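Local coordinates for protein malic enzyme (Entamoeba histolytica, PDB 3NV9) that activates the drug metronidazole in a deeply entangled dimeric form and, as a malic enzyme, oxidatively decarboxylates malate to pyruvate with a nicotinamide cofactor, probably NADP, at the interface of chains A and B. Numbering follows the deposited sequence. Chains: chain A/B, Malic enzyme.

Contact 1: the interface of chains A and B. Residues chain A 153, 157; chain B 138-140, 150, 153.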
loop_
_atom_site.group_PDB
_atom_site.type_symbol
_atom_site.label_atom_id
_atom_site.label_comp_id
_atom_site.label_asym_id
_atom_site.label_seq_id
_atom_site.Cartn_x
_atom_site.Cartn_y
_atom_site.Cartn_z
ATOM N N GLU A 153 18.743 -0.672 -2.277
ATOM C CA GLU A 153 18.355 -0.213 -3.618
ATOM C C GLU A 153 16.836 -0.102 -3.701
ATOM O O GLU A 153 16.298 0.891 -4.244
ATOM C CB GLU A 153 18.903 -1.157 -4.735
ATOM C CG GLU A 153 18.431 -0.748 -6.140
ATOM C CD GLU A 153 19.031 -1.623 -7.270
ATOM O OE1 GLU A 153 19.765 -2.590 -7.001
ATOM O OE2 GLU A 153 18.754 -1.332 -8.435
ATOM N N ARG A 157 14.363 3.229 -4.318
ATOM C CA ARG A 157 13.462 3.380 -5.454
ATOM C C ARG A 157 12.017 3.694 -5.030
ATOM O O ARG A 157 11.327 4.481 -5.705
ATOM C CB ARG A 157 13.517 2.146 -6.334
ATOM C CG ARG A 157 14.868 1.957 -7.063
ATOM C CD ARG A 157 14.771 0.916 -8.190
ATOM N NE ARG A 157 16.113 0.557 -8.671
ATOM C CZ ARG A 157 16.869 1.311 -9.486
ATOM N NH1 ARG A 157 16.405 2.472 -9.955
ATOM N NH2 ARG A 157 18.099 0.912 -9.822
ATOM N N ASP B 138 11.587 5.201 -8.653
ATOM C CA ASP B 138 12.665 5.788 -9.455
ATOM C C ASP B 138 13.266 4.581 -10.164
ATOM O O ASP B 138 13.825 3.747 -9.484
ATOM C CB ASP B 138 13.765 6.418 -8.539
ATOM C CG ASP B 138 14.847 7.219 -9.346
ATOM O OD1 ASP B 138 14.809 7.232 -10.596
ATOM O OD2 ASP B 138 15.694 7.899 -8.733
ATOM N N SER B 139 13.107 4.484 -11.483
ATOM C CA SER B 139 13.759 3.437 -12.287
ATOM C C SER B 139 15.125 3.829 -12.900
ATOM O O SER B 139 15.652 3.072 -13.760
ATOM C CB SER B 139 12.851 2.967 -13.424
ATOM O OG SER B 139 12.549 4.045 -14.294
ATOM N N LYS B 140 15.672 4.988 -12.517
ATOM C CA LYS B 140 16.956 5.428 -13.066
ATOM C C LYS B 140 18.123 4.554 -12.575
ATOM O O LYS B 140 18.253 4.304 -11.380
ATOM C CB LYS B 140 17.225 6.897 -12.751
ATOM C CG LYS B 140 16.520 7.871 -13.670
ATOM C CD LYS B 140 16.947 9.353 -13.417
ATOM C CE LYS B 140 16.681 9.758 -11.951
ATOM N NZ LYS B 140 15.222 9.838 -11.618
ATOM N N ALA B 150 15.719 -2.227 -13.984
ATOM C CA ALA B 150 15.525 -1.667 -12.636
ATOM C C ALA B 150 14.063 -1.965 -12.201
ATOM O O ALA B 150 13.816 -2.425 -11.101
ATOM C CB ALA B 150 15.815 -0.165 -12.628
ATOM N N GLU B 153 13.619 -5.927 -11.867
ATOM C CA GLU B 153 14.120 -6.383 -10.587
ATOM C C GLU B 153 13.143 -5.989 -9.426
ATOM O O GLU B 153 12.706 -6.836 -8.663
ATOM C CB GLU B 153 15.488 -5.773 -10.337
ATOM C CG GLU B 153 16.126 -6.231 -9.017
ATOM C CD GLU B 153 17.514 -5.646 -8.809
ATOM O OE1 GLU B 153 17.959 -4.744 -9.577
ATOM O OE2 GLU B 153 18.156 -6.079 -7.858
#

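Contact 2: the interface of chains A and B. Residues chain A 50-53, 55; chain B 43, 45-47, 122.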
loop_
_atom_site.group_PDB
_atom_site.type_symbol
_atom_site.label_atom_id
_atom_site.label_comp_id
_atom_site.label_asym_id
_atom_site.label_seq_id
_atom_site.Cartn_x
_atom_site.Cartn_y
_atom_site.Cartn_z
ATOM N N MET A 50 -9.573 2.510 1.492
ATOM C CA MET A 50 -10.885 3.178 1.483
ATOM C C MET A 50 -10.730 4.623 0.983
ATOM O O MET A 50 -9.709 5.240 1.247
ATOM C CB MET A 50 -11.393 3.162 2.920
ATOM C CG MET A 50 -12.805 3.552 3.126
ATOM S SD MET A 50 -14.000 2.329 2.507
ATOM C CE MET A 50 -13.586 1.046 3.699
ATOM N N PRO A 51 -11.748 5.178 0.282
ATOM C CA PRO A 51 -11.663 6.573 -0.102
ATOM C C PRO A 51 -11.598 7.399 1.173
ATOM O O PRO A 51 -12.124 6.941 2.198
ATOM C CB PRO A 51 -13.008 6.821 -0.790
ATOM C CG PRO A 51 -13.370 5.527 -1.407
ATOM C CD PRO A 51 -12.954 4.548 -0.285
ATOM N N LYS A 52 -10.926 8.547 1.107
ATOM C CA LYS A 52 -10.974 9.588 2.140
ATOM C C LYS A 52 -11.381 10.911 1.516
ATOM O O LYS A 52 -11.282 11.930 2.193
ATOM C CB LYS A 52 -9.610 9.816 2.762
ATOM C CG LYS A 52 -8.494 9.871 1.733
ATOM C CD LYS A 52 -7.415 10.932 1.989
ATOM C CE LYS A 52 -6.640 10.745 3.217
ATOM N NZ LYS A 52 -5.256 11.384 2.893
ATOM N N CYS A 53 -11.828 10.922 0.256
ATOM C CA CYS A 53 -12.237 12.205 -0.402
ATOM C C CYS A 53 -13.750 12.228 -0.762
ATOM O O CYS A 53 -14.423 11.191 -0.683
ATOM C CB CYS A 53 -11.410 12.380 -1.674
ATOM S SG CYS A 53 -11.596 10.960 -2.815
ATOM N N LEU A 55 -17.112 11.841 -2.687
ATOM C CA LEU A 55 -17.588 11.163 -3.900
ATOM C C LEU A 55 -19.088 11.472 -4.107
ATOM O O LEU A 55 -19.915 10.594 -4.402
ATOM C CB LEU A 55 -17.313 9.650 -3.836
ATOM C CG LEU A 55 -15.870 9.216 -3.509
ATOM C CD1 LEU A 55 -15.855 7.782 -3.017
ATOM C CD2 LEU A 55 -15.036 9.360 -4.712
ATOM N N TYR B 43 -8.219 17.179 1.232
ATOM C CA TYR B 43 -8.277 15.848 1.814
ATOM C C TYR B 43 -6.911 15.214 1.946
ATOM O O TYR B 43 -6.814 14.064 2.417
ATOM C CB TYR B 43 -9.134 14.901 0.960
ATOM C CG TYR B 43 -10.565 15.325 0.910
ATOM C CD1 TYR B 43 -11.376 15.226 2.029
ATOM C CD2 TYR B 43 -11.102 15.829 -0.250
ATOM C CE1 TYR B 43 -12.707 15.614 1.963
ATOM C CE2 TYR B 43 -12.414 16.219 -0.313
ATOM C CZ TYR B 43 -13.204 16.125 0.793
ATOM O OH TYR B 43 -14.506 16.533 0.707
ATOM N N GLY B 45 -4.908 14.001 -0.400
ATOM C CA GLY B 45 -4.967 12.780 -1.198
ATOM C C GLY B 45 -6.387 12.268 -1.361
ATOM O O GLY B 45 -7.357 13.022 -1.170
ATOM N N LYS B 46 -6.502 10.981 -1.674
ATOM C CA LYS B 46 -7.756 10.436 -2.076
ATOM C C LYS B 46 -8.076 9.109 -1.391
ATOM O O LYS B 46 -9.266 8.811 -1.209
ATOM C CB LYS B 46 -7.809 10.278 -3.632
ATOM C CG LYS B 46 -7.871 11.607 -4.435
ATOM C CD LYS B 46 -7.651 11.417 -5.948
ATOM C CE LYS B 46 -6.189 11.094 -6.371
ATOM N NZ LYS B 46 -6.020 11.316 -7.856
ATOM N N ILE B 47 -7.049 8.305 -1.038
ATOM C CA ILE B 47 -7.302 7.036 -0.332
ATOM C C ILE B 47 -6.712 6.955 1.100
ATOM O O ILE B 47 -5.950 7.794 1.505
ATOM C CB ILE B 47 -6.820 5.821 -1.131
ATOM C CG1 ILE B 47 -5.259 5.703 -1.129
ATOM C CG2 ILE B 47 -7.478 5.818 -2.432
ATOM C CD1 ILE B 47 -4.693 4.547 -2.065
ATOM N N LEU B 122 -7.856 4.527 -6.057
ATOM C CA LEU B 122 -9.247 4.926 -5.700
ATOM C C LEU B 122 -10.352 4.243 -6.524
ATOM O O LEU B 122 -11.370 3.771 -5.984
ATOM C CB LEU B 122 -9.356 6.448 -5.854
ATOM C CG LEU B 122 -10.772 6.992 -5.717
ATOM C CD1 LEU B 122 -11.305 6.688 -4.269
ATOM C CD2 LEU B 122 -10.866 8.510 -6.118
HETATM O O HOH W 1 -3.864 8.950 3.308
#

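Contact 1: the interface of chains A and B
A:Arg157 reaches two B carbonyls with one terminal nitrogen. A:Arg157 NH1, of the guanidinium, donates to the backbone carbonyl oxygen B:Asp138 O at 2.9 Å and to B:Lys140 O at 3.0 Å, and both bonds are nearly straight, with 167° at the hydrogen for the second. Both acceptors lie close to the guanidinium plane, so the group presents its edge to the B loop. The carbonyls are used differently: NH1 is tilted from the carbonyl plane of B:Asp138 and stands above that of B:Lys140, off its lone pairs. One guanidinium face is covered centrally by the methyl of B:Ala150, with CB 3.6 Å from A:Arg157 CZ. At the backbone, B:Asp138 N returns a bond to A:Arg157 O at 3.0 Å.

Further out, NH2 of A:Arg157 makes a salt bridge of 2.7 Å to A:Glu153 OE2, one helical turn earlier, meeting the carboxylate on its anti side; together with the NH1 bonds, this helps fix the rotation of the guanidinium. A:Glu153 extends with CG anti to its backbone N (chi1 176°) and faces its twin: OE2 lies 3.7 Å from B:Glu153 OE1, the carboxylate planes 85° apart. Two acids this close might raise the pKa of one of them, and the nearby arginine could offset their repulsion. On the B side, B:Asp138 OD1 accepts B:Lys140 N and NZ from opposite faces of its carboxylate, the ammonium at 2.8 Å from OD1 to NZ, bracing the turn that presents both carbonyls.

The site thus joins helix 148-158 of one subunit to a loop and the equivalent helix of the other, securing the dimer near its two-fold axis.

Contact 2: the interface of chains A and B
The ring of B:Tyr43 receives the backbone of A:Cys53 on one face: CA sits over its centre, 3.8 Å from the centroid, as a CH-pi contact. On the same face, A:Cys53 CB lies towards the CD2 half of the ring, 3.7 Å from B:Tyr43 CD2, while the carbonyl oxygen of A:Lys52 lies against the CD1 half. The peptide between A:Lys52 and A:Cys53 therefore runs across this face.

The same segment is tied down by A:Lys52 N, which donates to B:Lys46 O at 2.9 Å in a bond of 174° at the hydrogen, from above the carbonyl plane. A:Cys53 SG also approaches this oxygen, but only weakly. The side chain of A:Lys52 folds over the B backbone: CG stands between the backbone N and carbonyl carbon (chi1 44°), and further bends at chi2 and chi3 lay the methylenes along B:Lys46 and B:Ile47. At its tip, the ammonium A:Lys52 NZ donates a hydrogen bond to B:Tyr43 O at 3.1 Å, in its carbonyl plane. That oxygen lies at the C-terminal end of helix 21-43, which may favour the positive charge. A second link is bridged: A:Lys52 NZ lies 2.8 Å from water 1, which is 3.0 Å from B:Ile47 O.

On the far side of the backbone bond, A:Pro51 and B:Leu122 cross at about a right angle, proline CG meeting the leucine methyl CD1 at 3.7 Å.

In the fold, A:Pro51 pairs with B:Ile47 in an antiparallel beta bridge between the 47-51 strands of the two chains. The B segment running from helix 21-43 into its strand, and helix 114-128 at B:Leu122, together receive the end of the A strand and the loop after it.

Contact 1 and contact 2 have centres about 28 Å apart and share no residues or secondary-structure elements. Contact 1 draws on helix 148-158 and a loop of the partner, whereas contact 2 draws on strand 47-51, the end of helix 21-43 and helix 114-128. Both involve the N-terminal malic enzyme region, which thus meets the other chain at well-separated places. Two-fold symmetry repeats both with the chains exchanged; the acidic pair of contact 1 is its own twin, while contact 2 recurs as a separate copy. Such spaced, reciprocal fastening suits a deeply entangled dimer.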